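Local structure of ankyrin repeat domain protein (Legionella pneumophila subsp. pneumophila, 6MCA) at residues H266-V271 against Y320-I325; L257-A262 against N306-F311; A278-G283 against V352-P357; P300-I305 against Q327-L332. The protein is a bacterial effector, also called AnkH, that interacts with the host LARP7 component of the 7SK snRNP complex and has a cysteine protease-like region. All blocks are in the same frame, centred on the assembly; numbering follows the deposited sequence.

Contact 1 of 4, residues H266-V271 against Y320-I325; sequences HALCFV and YYHQMI
Strand 266-271, bearing L268 and F270, and helix 320-325, bearing Y321, H322 and I325, run in broadly the same direction, with 34° between their axes and 11.5 Å separating them at closest approach. The arrangement is a helix laid on one face of a five-stranded antiparallel sheet, in an effector described as cysteine protease-like. Strand alternation sorts the residues: L268 and F270 point at the helix, whereas C269 and V271 pack against helix 355-364. No hydrogen bond crosses the interface, and large nonpolar groups suit it.

F270 spans the gap to the helix. With CG beside its backbone N and anti to the carbonyl carbon (chi1 -63°), the ring extends to the helix backbone and places CZ 3.9 Å from Y321 O. I325 comes from the opposite direction, its CD1 3.7 Å from F270 CE2. A beta-branched isoleucine is slim at its far end, and only this terminal methyl meets the ring. Y321 adds a second aromatic, CD1 lying 4.2 Å from F270 CE1. Both rings also meet F311 edge-to-face, and the buried Y321 hydroxyl is satisfied by a hydrogen bond with F311 O. The helix itself is wider than usual here: I325 N bonds Y320 O at 3.2 Å, the five-residue spacing of a pi-type turn.

H322, partly exposed, suits a place with both polar and apolar neighbours. Its ND1 is hydrogen-bonded with K279 NZ. On the other side of the imidazole, H322 NE2 lies 4.2 Å from the methyl L268 CD1.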
loop_
_atom_site.group_PDB
_atom_site.type_symbol
_atom_site.label_atom_id
_atom_site.label_comp_id
_atom_site.label_asym_id
_atom_site.label_seq_id
_atom_site.Cartn_x
_atom_site.Cartn_y
_atom_site.Cartn_z
ATOM N N HIS A 266 -6.242 -12.845 2.649
ATOM C CA HIS A 266 -5.274 -12.126 3.462
ATOM C C HIS A 266 -3.888 -12.249 2.851
ATOM O O HIS A 266 -3.588 -13.204 2.132
ATOM C CB HIS A 266 -5.249 -12.650 4.904
ATOM C CG HIS A 266 -6.530 -12.435 5.647
ATOM N ND1 HIS A 266 -7.410 -11.420 5.336
ATOM C CD2 HIS A 266 -7.082 -13.107 6.686
ATOM C CE1 HIS A 266 -8.447 -11.475 6.152
ATOM N NE2 HIS A 266 -8.273 -12.489 6.980
ATOM N N ALA A 267 -3.040 -11.272 3.146
ATOM C CA ALA A 267 -1.649 -11.294 2.716
ATOM C C ALA A 267 -0.785 -11.766 3.877
ATOM O O ALA A 267 -0.728 -11.109 4.921
ATOM C CB ALA A 267 -1.199 -9.916 2.232
ATOM N N LEU A 268 -0.135 -12.911 3.703
ATOM C CA LEU A 268 0.883 -13.361 4.638
ATOM C C LEU A 268 2.246 -13.177 3.988
ATOM O O LEU A 268 2.362 -13.078 2.764
ATOM C CB LEU A 268 0.662 -14.820 5.058
ATOM C CG LEU A 268 0.751 -15.948 4.031
ATOM C CD1 LEU A 268 1.079 -17.252 4.739
ATOM C CD2 LEU A 268 -0.546 -16.083 3.258
ATOM N N CYS A 269 3.286 -13.084 4.808
ATOM C CA CYS A 269 4.588 -12.684 4.294
ATOM C C CYS A 269 5.632 -13.755 4.565
ATOM O O CYS A 269 5.604 -14.419 5.602
ATOM C CB CYS A 269 5.024 -11.349 4.898
ATOM S SG CYS A 269 4.065 -9.943 4.287
ATOM N N PHE A 270 6.549 -13.927 3.620
ATOM C CA PHE A 270 7.675 -14.827 3.786
ATOM C C PHE A 270 8.960 -14.059 3.532
ATOM O O PHE A 270 9.006 -13.171 2.677
ATOM C CB PHE A 270 7.572 -16.026 2.841
ATOM C CG PHE A 270 6.370 -16.891 3.090
ATOM C CD1 PHE A 270 5.141 -16.571 2.537
ATOM C CD2 PHE A 270 6.468 -18.021 3.885
ATOM C CE1 PHE A 270 4.035 -17.367 2.763
ATOM C CE2 PHE A 270 5.365 -18.822 4.115
ATOM C CZ PHE A 270 4.147 -18.494 3.554
ATOM N N VAL A 271 9.997 -14.391 4.290
ATOM C CA VAL A 271 11.296 -13.746 4.158
ATOM C C VAL A 271 12.356 -14.824 4.000
ATOM O O VAL A 271 12.445 -15.739 4.821
ATOM C CB VAL A 271 11.624 -12.843 5.364
ATOM C CG1 VAL A 271 12.983 -12.193 5.175
ATOM C CG2 VAL A 271 10.548 -11.785 5.549
ATOM N N TYR A 320 -0.770 -25.292 0.226
ATOM C CA TYR A 320 0.530 -25.064 -0.395
ATOM C C TYR A 320 1.428 -24.223 0.502
ATOM O O TYR A 320 2.593 -24.569 0.732
ATOM C CB TYR A 320 0.349 -24.392 -1.758
ATOM C CG TYR A 320 1.646 -23.921 -2.382
ATOM C CD1 TYR A 320 2.438 -24.791 -3.118
ATOM C CD2 TYR A 320 2.076 -22.607 -2.237
ATOM C CE1 TYR A 320 3.623 -24.369 -3.689
ATOM C CE2 TYR A 320 3.262 -22.176 -2.804
ATOM C CZ TYR A 320 4.030 -23.061 -3.530
ATOM O OH TYR A 320 5.210 -22.639 -4.098
ATOM N N TYR A 321 0.902 -23.114 1.023
ATOM C CA TYR A 321 1.716 -22.184 1.793
ATOM C C TYR A 321 1.962 -22.644 3.222
ATOM O O TYR A 321 2.907 -22.161 3.854
ATOM C CB TYR A 321 1.065 -20.799 1.809
ATOM C CG TYR A 321 1.027 -20.136 0.454
ATOM C CD1 TYR A 321 2.200 -19.749 -0.183
ATOM C CD2 TYR A 321 -0.179 -19.900 -0.192
ATOM C CE1 TYR A 321 2.173 -19.147 -1.427
ATOM C CE2 TYR A 321 -0.216 -19.296 -1.436
ATOM C CZ TYR A 321 0.962 -18.921 -2.047
ATOM O OH TYR A 321 0.929 -18.321 -3.284
ATOM N N HIS A 322 1.150 -23.558 3.749
ATOM C CA HIS A 322 1.296 -23.980 5.133
ATOM C C HIS A 322 1.829 -25.398 5.292
ATOM O O HIS A 322 1.964 -25.865 6.427
ATOM C CB HIS A 322 -0.042 -23.844 5.869
ATOM C CG HIS A 322 -0.426 -22.425 6.154
ATOM N ND1 HIS A 322 0.139 -21.695 7.177
ATOM C CD2 HIS A 322 -1.308 -21.600 5.544
ATOM C CE1 HIS A 322 -0.384 -20.481 7.189
ATOM N NE2 HIS A 322 -1.264 -20.397 6.208
ATOM N N GLN A 323 2.153 -26.091 4.199
ATOM C CA GLN A 323 2.651 -27.455 4.326
ATOM C C GLN A 323 3.542 -27.868 3.160
ATOM O O GLN A 323 4.637 -28.398 3.374
ATOM C CB GLN A 323 1.482 -28.435 4.458
ATOM C CG GLN A 323 1.910 -29.870 4.711
ATOM C CD GLN A 323 2.035 -30.677 3.436
ATOM O OE1 GLN A 323 1.110 -30.724 2.623
ATOM N NE2 GLN A 323 3.183 -31.318 3.251
ATOM N N MET A 324 3.078 -27.644 1.927
ATOM C CA MET A 324 3.819 -28.119 0.759
ATOM C C MET A 324 5.209 -27.500 0.687
ATOM O O MET A 324 6.190 -28.193 0.383
ATOM C CB MET A 324 3.035 -27.820 -0.520
ATOM C CG MET A 324 1.770 -28.647 -0.687
ATOM S SD MET A 324 0.943 -28.341 -2.262
ATOM C CE MET A 324 2.280 -28.653 -3.413
ATOM N N ILE A 325 5.319 -26.198 0.964
ATOM C CA ILE A 325 6.619 -25.542 0.873
ATOM C C ILE A 325 7.549 -26.021 1.982
ATOM O O ILE A 325 8.767 -26.112 1.780
ATOM C CB ILE A 325 6.454 -24.010 0.886
ATOM C CG1 ILE A 325 5.834 -23.534 2.201
ATOM C CG2 ILE A 325 5.604 -23.558 -0.295
ATOM C CD1 ILE A 325 5.837 -22.029 2.364
#

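Contact 2 of 4, residues L257-A262 against N306-F311; sequences LILPAA and NFIHDF
F311 turns its CG anti to the backbone N (chi1 -160°), and L259 sets its own CG beside the backbone N (chi1 -69°), so that the phenyl ring leaving the helix is met by a leucine branch leaving the strand. The result is a CH-pi contact: L259 CD1 stands over the middle of the F311 ring, 4.2 Å from the centroid and only 11° off the ring normal. The leucine also touches nearer its root, where L259 CB comes to 3.6 Å from F311 CE1. Two points of contact on one ring should restrict how it can turn.

A261 approaches the same ring obliquely, with CB 3.9 Å from F311 CE1. A small methyl fits this place because the two backbones draw closest here, with A261 CA 7.4 Å from F311 CA. One turn earlier in the helix, I308 crosses L259 at about a right angle, and the terminal methyls I308 CD1 and L259 CD1 meet at 4.1 Å. Every side chain in the contact is buried and hydrocarbon.

F311 also joins this contact to the aromatic cluster of the next strand and helix. Helix 305-312 thus lies on strand 256-263, at one edge of the sheet, beside helix 318-329, while I258 turns to the other face of the strand and packs on helix 215-233.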
loop_
_atom_site.group_PDB
_atom_site.type_symbol
_atom_site.label_atom_id
_atom_site.label_comp_id
_atom_site.label_asym_id
_atom_site.label_seq_id
_atom_site.Cartn_x
_atom_site.Cartn_y
_atom_site.Cartn_z
ATOM N N LEU A 257 15.057 -11.799 0.299
ATOM C CA LEU A 257 13.920 -11.962 -0.593
ATOM C C LEU A 257 12.647 -11.824 0.228
ATOM O O LEU A 257 12.509 -12.476 1.265
ATOM C CB LEU A 257 13.967 -13.332 -1.279
ATOM C CG LEU A 257 13.478 -13.449 -2.722
ATOM C CD1 LEU A 257 13.970 -14.756 -3.334
ATOM C CD2 LEU A 257 11.970 -13.337 -2.796
ATOM N N ILE A 258 11.728 -10.976 -0.222
ATOM C CA ILE A 258 10.445 -10.779 0.448
ATOM C C ILE A 258 9.348 -11.276 -0.481
ATOM O O ILE A 258 9.196 -10.771 -1.601
ATOM C CB ILE A 258 10.224 -9.311 0.841
ATOM C CG1 ILE A 258 11.276 -8.872 1.860
ATOM C CG2 ILE A 258 8.827 -9.112 1.415
ATOM C CD1 ILE A 258 11.129 -7.436 2.308
ATOM N N LEU A 259 8.584 -12.262 -0.020
ATOM C CA LEU A 259 7.538 -12.902 -0.818
ATOM C C LEU A 259 6.191 -12.731 -0.133
ATOM O O LEU A 259 5.880 -13.463 0.825
ATOM C CB LEU A 259 7.847 -14.384 -1.023
ATOM C CG LEU A 259 9.045 -14.703 -1.914
ATOM C CD1 LEU A 259 9.408 -16.173 -1.830
ATOM C CD2 LEU A 259 8.737 -14.314 -3.344
ATOM N N PRO A 260 5.377 -11.760 -0.548
ATOM C CA PRO A 260 3.997 -11.694 -0.048
ATOM C C PRO A 260 3.115 -12.668 -0.817
ATOM O O PRO A 260 3.161 -12.729 -2.048
ATOM C CB PRO A 260 3.588 -10.237 -0.311
ATOM C CG PRO A 260 4.869 -9.514 -0.674
ATOM C CD PRO A 260 5.746 -10.550 -1.295
ATOM N N ALA A 261 2.322 -13.442 -0.083
ATOM C CA ALA A 261 1.427 -14.430 -0.661
ATOM C C ALA A 261 -0.007 -14.118 -0.261
ATOM O O ALA A 261 -0.275 -13.711 0.877
ATOM C CB ALA A 261 1.799 -15.846 -0.210
ATOM N N ALA A 262 -0.924 -14.309 -1.205
ATOM C CA ALA A 262 -2.347 -14.109 -0.979
ATOM C C ALA A 262 -2.991 -15.457 -0.676
ATOM O O ALA A 262 -2.885 -16.394 -1.476
ATOM C CB ALA A 262 -3.007 -13.454 -2.191
ATOM N N ASN A 306 11.036 -22.410 -10.849
ATOM C CA ASN A 306 9.711 -23.017 -10.814
ATOM C C ASN A 306 9.055 -22.848 -9.452
ATOM O O ASN A 306 7.832 -22.682 -9.368
ATOM C CB ASN A 306 9.809 -24.496 -11.186
ATOM C CG ASN A 306 10.622 -24.723 -12.445
ATOM O OD1 ASN A 306 11.852 -24.681 -12.419
ATOM N ND2 ASN A 306 9.936 -24.961 -13.557
ATOM N N PHE A 307 9.848 -22.871 -8.378
ATOM C CA PHE A 307 9.297 -22.613 -7.052
ATOM C C PHE A 307 8.733 -21.200 -6.963
ATOM O O PHE A 307 7.610 -20.999 -6.489
ATOM C CB PHE A 307 10.365 -22.834 -5.979
ATOM C CG PHE A 307 9.873 -22.594 -4.578
ATOM C CD1 PHE A 307 9.933 -21.329 -4.012
ATOM C CD2 PHE A 307 9.347 -23.632 -3.826
ATOM C CE1 PHE A 307 9.480 -21.105 -2.725
ATOM C CE2 PHE A 307 8.892 -23.414 -2.538
ATOM C CZ PHE A 307 8.959 -22.148 -1.987
ATOM N N ILE A 308 9.504 -20.206 -7.410
ATOM C CA ILE A 308 9.040 -18.822 -7.351
ATOM C C ILE A 308 7.804 -18.637 -8.223
ATOM O O ILE A 308 6.886 -17.884 -7.875
ATOM C CB ILE A 308 10.170 -17.858 -7.756
ATOM C CG1 ILE A 308 11.349 -17.984 -6.790
ATOM C CG2 ILE A 308 9.667 -16.423 -7.785
ATOM C CD1 ILE A 308 11.045 -17.496 -5.390
ATOM N N HIS A 309 7.753 -19.331 -9.362
ATOM C CA HIS A 309 6.595 -19.214 -10.240
ATOM C C HIS A 309 5.353 -19.812 -9.588
ATOM O O HIS A 309 4.289 -19.183 -9.569
ATOM C CB HIS A 309 6.875 -19.878 -11.587
ATOM C CG HIS A 309 5.873 -19.533 -12.644
ATOM N ND1 HIS A 309 4.744 -20.290 -12.875
ATOM C CD2 HIS A 309 5.821 -18.505 -13.523
ATOM C CE1 HIS A 309 4.044 -19.747 -13.855
ATOM N NE2 HIS A 309 4.676 -18.663 -14.265
ATOM N N ASP A 310 5.471 -21.024 -9.036
ATOM C CA ASP A 310 4.356 -21.604 -8.296
ATOM C C ASP A 310 3.944 -20.720 -7.126
ATOM O O ASP A 310 2.757 -20.643 -6.790
ATOM C CB ASP A 310 4.726 -23.000 -7.790
ATOM C CG ASP A 310 5.006 -23.977 -8.916
ATOM O OD1 ASP A 310 4.910 -23.577 -10.094
ATOM O OD2 ASP A 310 5.324 -25.147 -8.621
ATOM N N PHE A 311 4.908 -20.033 -6.509
ATOM C CA PHE A 311 4.655 -19.253 -5.305
ATOM C C PHE A 311 3.916 -17.956 -5.609
ATOM O O PHE A 311 2.963 -17.604 -4.906
ATOM C CB PHE A 311 5.986 -18.956 -4.611
ATOM C CG PHE A 311 5.854 -18.586 -3.162
ATOM C CD1 PHE A 311 5.443 -17.317 -2.788
ATOM C CD2 PHE A 311 6.157 -19.504 -2.173
ATOM C CE1 PHE A 311 5.328 -16.977 -1.456
ATOM C CE2 PHE A 311 6.044 -19.170 -0.840
ATOM C CZ PHE A 311 5.630 -17.905 -0.481
#

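Contact 3 of 4, residues A278-G283 against V352-P357; sequences AKIDRG and VQAVVP
I280 meets A354 and V355 through two of its methyls: CG2 lies 3.7 Å from A354 CB, and CD1 lies 3.8 Å from V355 CG2. The motif is a sheet strand packed against the region where helices 348-353 and 355-364 adjoin, on the sheet face opposite helix 318-329. The branch at CB lets one isoleucine serve both neighbours. Its CG2 is anti to the backbone N, while CG1 lies beside that N (chi1 -53°) and carries CD1 to V355, the two side chains crossing at about a right angle. Alanine suits position 354 because its methyl is small enough for I280 and R282 both to come up against it. The long aliphatic part of R282 runs past, its CD 4.1 Å from A354 CB, and the guanidinium approaches obliquely, bringing R282 NH2 to 3.9 Å from A354 CB.

The next shell fixes these groups. A bend at chi3 turns the R282 guanidinium toward its polar partners, where NE donates to S340 O, and NH2 is hydrogen-bonded to A350 O and Y380 OH. A glycerol, probably from the crystallisation liquor, is hydrogen-bonded to R282 NH1. These partners satisfy an arginine whose residue is buried. V355 is held from the neighbouring strand as well, where it touches C269 and V271.

Beyond I280 the strand gives way to a turn. N351 OD1 accepts from R282 N, and D281 closes an Asx turn: its OD1 receives G283 N at 3.2 Å, with the donor 49° out of the carboxylate plane.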
loop_
_atom_site.group_PDB
_atom_site.type_symbol
_atom_site.label_atom_id
_atom_site.label_comp_id
_atom_site.label_asym_id
_atom_site.label_seq_id
_atom_site.Cartn_x
_atom_site.Cartn_y
_atom_site.Cartn_z
ATOM N N ALA A 278 11.342 -17.506 6.762
ATOM C CA ALA A 278 10.480 -17.012 7.825
ATOM C C ALA A 278 9.066 -16.839 7.304
ATOM O O ALA A 278 8.865 -16.267 6.229
ATOM C CB ALA A 278 10.991 -15.682 8.387
ATOM N N LYS A 279 8.101 -17.325 8.078
ATOM C CA LYS A 279 6.685 -17.140 7.799
ATOM C C LYS A 279 6.091 -16.189 8.828
ATOM O O LYS A 279 6.304 -16.356 10.039
ATOM C CB LYS A 279 5.934 -18.473 7.809
ATOM C CG LYS A 279 4.445 -18.330 7.527
ATOM C CD LYS A 279 3.794 -19.669 7.235
ATOM C CE LYS A 279 3.860 -20.587 8.439
ATOM N NZ LYS A 279 3.074 -21.834 8.226
ATOM N N ILE A 280 5.351 -15.197 8.334
ATOM C CA ILE A 280 4.713 -14.163 9.135
ATOM C C ILE A 280 3.232 -14.182 8.788
ATOM O O ILE A 280 2.847 -13.884 7.645
ATOM C CB ILE A 280 5.315 -12.777 8.871
ATOM C CG1 ILE A 280 6.836 -12.809 9.028
ATOM C CG2 ILE A 280 4.683 -11.742 9.790
ATOM C CD1 ILE A 280 7.536 -11.633 8.386
ATOM N N ASP A 281 2.405 -14.539 9.772
ATOM C CA ASP A 281 0.951 -14.512 9.632
ATOM C C ASP A 281 0.388 -14.240 11.025
ATOM O O ASP A 281 0.295 -15.155 11.849
ATOM C CB ASP A 281 0.421 -15.818 9.055
ATOM C CG ASP A 281 -1.072 -15.772 8.775
ATOM O OD1 ASP A 281 -1.690 -14.703 8.978
ATOM O OD2 ASP A 281 -1.629 -16.806 8.351
ATOM N N ARG A 282 0.025 -12.986 11.277
ATOM C CA ARG A 282 -0.466 -12.559 12.580
ATOM C C ARG A 282 -1.968 -12.757 12.742
ATOM O O ARG A 282 -2.532 -12.321 13.750
ATOM C CB ARG A 282 -0.105 -11.091 12.816
ATOM C CG ARG A 282 1.370 -10.787 12.618
ATOM C CD ARG A 282 1.630 -9.290 12.544
ATOM N NE ARG A 282 1.443 -8.635 13.835
ATOM C CZ ARG A 282 1.877 -7.411 14.119
ATOM N NH1 ARG A 282 1.666 -6.893 15.321
ATOM N NH2 ARG A 282 2.528 -6.707 13.203
ATOM N N GLY A 283 -2.622 -13.405 11.781
ATOM C CA GLY A 283 -4.056 -13.605 11.845
ATOM C C GLY A 283 -4.470 -14.863 12.582
ATOM O O GLY A 283 -3.868 -15.224 13.598
ATOM N N VAL A 352 2.653 -7.282 6.703
ATOM C CA VAL A 352 3.700 -6.605 5.942
ATOM C C VAL A 352 4.591 -5.784 6.869
ATOM O O VAL A 352 5.816 -5.746 6.697
ATOM C CB VAL A 352 3.087 -5.740 4.826
ATOM C CG1 VAL A 352 4.185 -5.036 4.044
ATOM C CG2 VAL A 352 2.241 -6.597 3.898
ATOM N N GLN A 353 3.998 -5.119 7.866
ATOM C CA GLN A 353 4.798 -4.335 8.805
ATOM C C GLN A 353 5.790 -5.212 9.556
ATOM O O GLN A 353 6.945 -4.820 9.765
ATOM C CB GLN A 353 3.902 -3.596 9.804
ATOM C CG GLN A 353 2.844 -2.691 9.200
ATOM C CD GLN A 353 3.370 -1.841 8.064
ATOM O OE1 GLN A 353 4.249 -1.001 8.256
ATOM N NE2 GLN A 353 2.829 -2.053 6.871
ATOM N N ALA A 354 5.359 -6.407 9.968
ATOM C CA ALA A 354 6.214 -7.288 10.758
ATOM C C ALA A 354 7.430 -7.788 9.990
ATOM O O ALA A 354 8.324 -8.376 10.606
ATOM C CB ALA A 354 5.406 -8.480 11.273
ATOM N N VAL A 355 7.489 -7.573 8.673
ATOM C CA VAL A 355 8.641 -8.017 7.892
ATOM C C VAL A 355 9.918 -7.333 8.365
ATOM O O VAL A 355 10.998 -7.939 8.347
ATOM C CB VAL A 355 8.383 -7.768 6.390
ATOM C CG1 VAL A 355 9.671 -7.885 5.588
ATOM C CG2 VAL A 355 7.339 -8.739 5.864
ATOM N N VAL A 356 9.819 -6.086 8.817
ATOM C CA VAL A 356 10.993 -5.297 9.192
ATOM C C VAL A 356 11.712 -5.935 10.381
ATOM O O VAL A 356 12.902 -6.269 10.253
ATOM C CB VAL A 356 10.610 -3.832 9.470
ATOM C CG1 VAL A 356 11.797 -3.068 10.037
ATOM C CG2 VAL A 356 10.091 -3.166 8.202
ATOM N N PRO A 357 11.068 -6.143 11.541
ATOM C CA PRO A 357 11.802 -6.777 12.649
ATOM C C PRO A 357 12.228 -8.201 12.347
ATOM O O PRO A 357 13.304 -8.623 12.789
ATOM C CB PRO A 357 10.804 -6.720 13.815
ATOM C CG PRO A 357 9.478 -6.647 13.173
ATOM C CD PRO A 357 9.675 -5.842 11.927
#

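Contact 4 of 4, residues P300-I305 against Q327-L332; sequences PEALTI and QQLGLL
L329 meets A302 and L303 with the end of its side chain. From CB, the chain leaves the last turn of helix 318-329 with CG beside the backbone N (chi1 -53°), which swings the branch point toward the 300-305 loop. At CG it forks. CD2 enters the bend of that loop, 4.0 Å from L303 N, 4.1 Å from A302 CB and 4.2 Å from L303 CB. CD1 reaches instead to the ring of F307 in helix 305-312, the helix that the loop leads into. A branched leucine suits this place because its two methyls can serve loop and helix at once.

A302, by contrast, touches the helix backbone directly: its CB is 3.2 Å from Q328 O, a close approach suited to a small side chain. One backbone bond, L303 N to P300 O at 3.1 Å, holds the bend, and a weak one from T304 N to A302 O closes an inverse gamma turn centred on L303.

G330 follows with positive phi, a conformation glycine adopts readily, and its O accepts from T298 OG1. T304 is the N-cap of helix 305-312, its OG1 weakly bonded to F307 N. The whole is a helix C-terminus ending in a glycine, packed against a 3-10 turn that leads into a threonine-capped helix.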
loop_
_atom_site.group_PDB
_atom_site.type_symbol
_atom_site.label_atom_id
_atom_site.label_comp_id
_atom_site.label_asym_id
_atom_site.label_seq_id
_atom_site.Cartn_x
_atom_site.Cartn_y
_atom_site.Cartn_z
ATOM N N PRO A 300 17.994 -26.353 -0.088
ATOM C CA PRO A 300 18.024 -25.118 -0.889
ATOM C C PRO A 300 17.962 -25.370 -2.384
ATOM O O PRO A 300 17.649 -24.440 -3.139
ATOM C CB PRO A 300 19.356 -24.470 -0.486
ATOM C CG PRO A 300 20.213 -25.625 -0.094
ATOM C CD PRO A 300 19.296 -26.639 0.535
ATOM N N GLU A 301 18.246 -26.595 -2.831
ATOM C CA GLU A 301 18.179 -26.920 -4.249
ATOM C C GLU A 301 16.757 -26.864 -4.792
ATOM O O GLU A 301 16.576 -26.804 -6.013
ATOM C CB GLU A 301 18.773 -28.310 -4.494
ATOM C CG GLU A 301 18.018 -29.443 -3.806
ATOM C CD GLU A 301 18.496 -29.698 -2.386
ATOM O OE1 GLU A 301 19.309 -28.902 -1.872
ATOM O OE2 GLU A 301 18.057 -30.700 -1.783
ATOM N N ALA A 302 15.749 -26.885 -3.922
ATOM C CA ALA A 302 14.358 -26.799 -4.345
ATOM C C ALA A 302 13.876 -25.364 -4.514
ATOM O O ALA A 302 12.771 -25.155 -5.027
ATOM C CB ALA A 302 13.455 -27.522 -3.343
ATOM N N LEU A 303 14.671 -24.379 -4.095
ATOM C CA LEU A 303 14.309 -22.966 -4.208
ATOM C C LEU A 303 14.749 -22.472 -5.585
ATOM O O LEU A 303 15.785 -21.826 -5.753
ATOM C CB LEU A 303 14.945 -22.168 -3.076
ATOM C CG LEU A 303 14.549 -20.711 -2.842
ATOM C CD1 LEU A 303 13.054 -20.530 -2.945
ATOM C CD2 LEU A 303 15.037 -20.260 -1.476
ATOM N N THR A 304 13.934 -22.787 -6.587
ATOM C CA THR A 304 14.274 -22.585 -7.990
ATOM C C THR A 304 13.321 -21.586 -8.639
ATOM O O THR A 304 12.453 -20.996 -7.989
ATOM C CB THR A 304 14.237 -23.911 -8.753
ATOM O OG1 THR A 304 12.920 -24.470 -8.673
ATOM C CG2 THR A 304 15.234 -24.891 -8.169
ATOM N N ILE A 305 13.506 -21.406 -9.951
ATOM C CA ILE A 305 12.608 -20.558 -10.734
ATOM C C ILE A 305 11.188 -21.096 -10.672
ATOM O O ILE A 305 10.225 -20.342 -10.478
ATOM C CB ILE A 305 13.100 -20.461 -12.190
ATOM C CG1 ILE A 305 14.463 -19.784 -12.242
ATOM C CG2 ILE A 305 12.102 -19.691 -13.040
ATOM C CD1 ILE A 305 14.434 -18.408 -11.681
ATOM N N GLN A 327 7.717 -29.054 3.077
ATOM C CA GLN A 327 8.258 -30.324 2.608
ATOM C C GLN A 327 9.234 -30.118 1.456
ATOM O O GLN A 327 10.274 -30.784 1.391
ATOM C CB GLN A 327 7.117 -31.249 2.187
ATOM C CG GLN A 327 7.558 -32.461 1.390
ATOM C CD GLN A 327 7.085 -33.760 2.004
ATOM O OE1 GLN A 327 6.497 -33.770 3.086
ATOM N NE2 GLN A 327 7.335 -34.866 1.314
ATOM N N GLN A 328 8.920 -29.200 0.539
ATOM C CA GLN A 328 9.778 -28.998 -0.625
ATOM C C GLN A 328 11.124 -28.403 -0.226
ATOM O O GLN A 328 12.176 -28.864 -0.682
ATOM C CB GLN A 328 9.074 -28.113 -1.654
ATOM C CG GLN A 328 7.868 -28.772 -2.309
ATOM C CD GLN A 328 7.142 -27.848 -3.268
ATOM O OE1 GLN A 328 7.687 -26.834 -3.707
ATOM N NE2 GLN A 328 5.903 -28.195 -3.600
ATOM N N LEU A 329 11.113 -27.380 0.629
ATOM C CA LEU A 329 12.343 -26.729 1.055
ATOM C C LEU A 329 13.011 -27.414 2.239
ATOM O O LEU A 329 14.147 -27.061 2.576
ATOM C CB LEU A 329 12.074 -25.261 1.411
ATOM C CG LEU A 329 11.372 -24.404 0.356
ATOM C CD1 LEU A 329 11.197 -22.979 0.860
ATOM C CD2 LEU A 329 12.143 -24.421 -0.954
ATOM N N GLY A 330 12.347 -28.381 2.870
ATOM C CA GLY A 330 12.890 -29.018 4.054
ATOM C C GLY A 330 13.063 -28.033 5.191
ATOM O O GLY A 330 14.159 -27.893 5.743
ATOM N N LEU A 331 11.982 -27.342 5.545
ATOM C CA LEU A 331 12.036 -26.249 6.511
ATOM C C LEU A 331 12.170 -26.817 7.918
ATOM O O LEU A 331 11.206 -27.353 8.475
ATOM C CB LEU A 331 10.794 -25.373 6.385
ATOM C CG LEU A 331 10.690 -24.588 5.078
ATOM C CD1 LEU A 331 9.509 -23.631 5.117
ATOM C CD2 LEU A 331 11.988 -23.841 4.804
ATOM N N LEU A 332 13.360 -26.686 8.498
ATOM C CA LEU A 332 13.619 -27.168 9.848
ATOM C C LEU A 332 13.352 -26.053 10.848
ATOM O O LEU A 332 14.052 -25.032 10.819
ATOM C CB LEU A 332 15.056 -27.649 9.971
ATOM C CG LEU A 332 15.567 -28.068 11.351
ATOM C CD1 LEU A 332 14.647 -29.097 11.985
ATOM C CD2 LEU A 332 16.986 -28.603 11.245
#

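Overall arrangement
Well after the predicted ankyrin repeat at 87-119, the chain lays down strands 256-263, 266-273 and 276-280 in succession, each the start of a loop. Contact 2 closes the first when helix 305-312 returns to the edge strand 256-263, and contact 1 the second when helix 318-329 reaches the next strand. Contact 4 closes where helix 318-329 passes into strand 331-337. Contact 3 closes last, at the third strand. Contacts 1, 2 and 3 cross one another; contact 4 crosses 1 and 2 but is nested inside 3. Contacts 1 and 2 tie helices to one face of the sheet and contact 3 to the other, while contact 4 joins the loop before helix 305-312 to the end of helix 318-329.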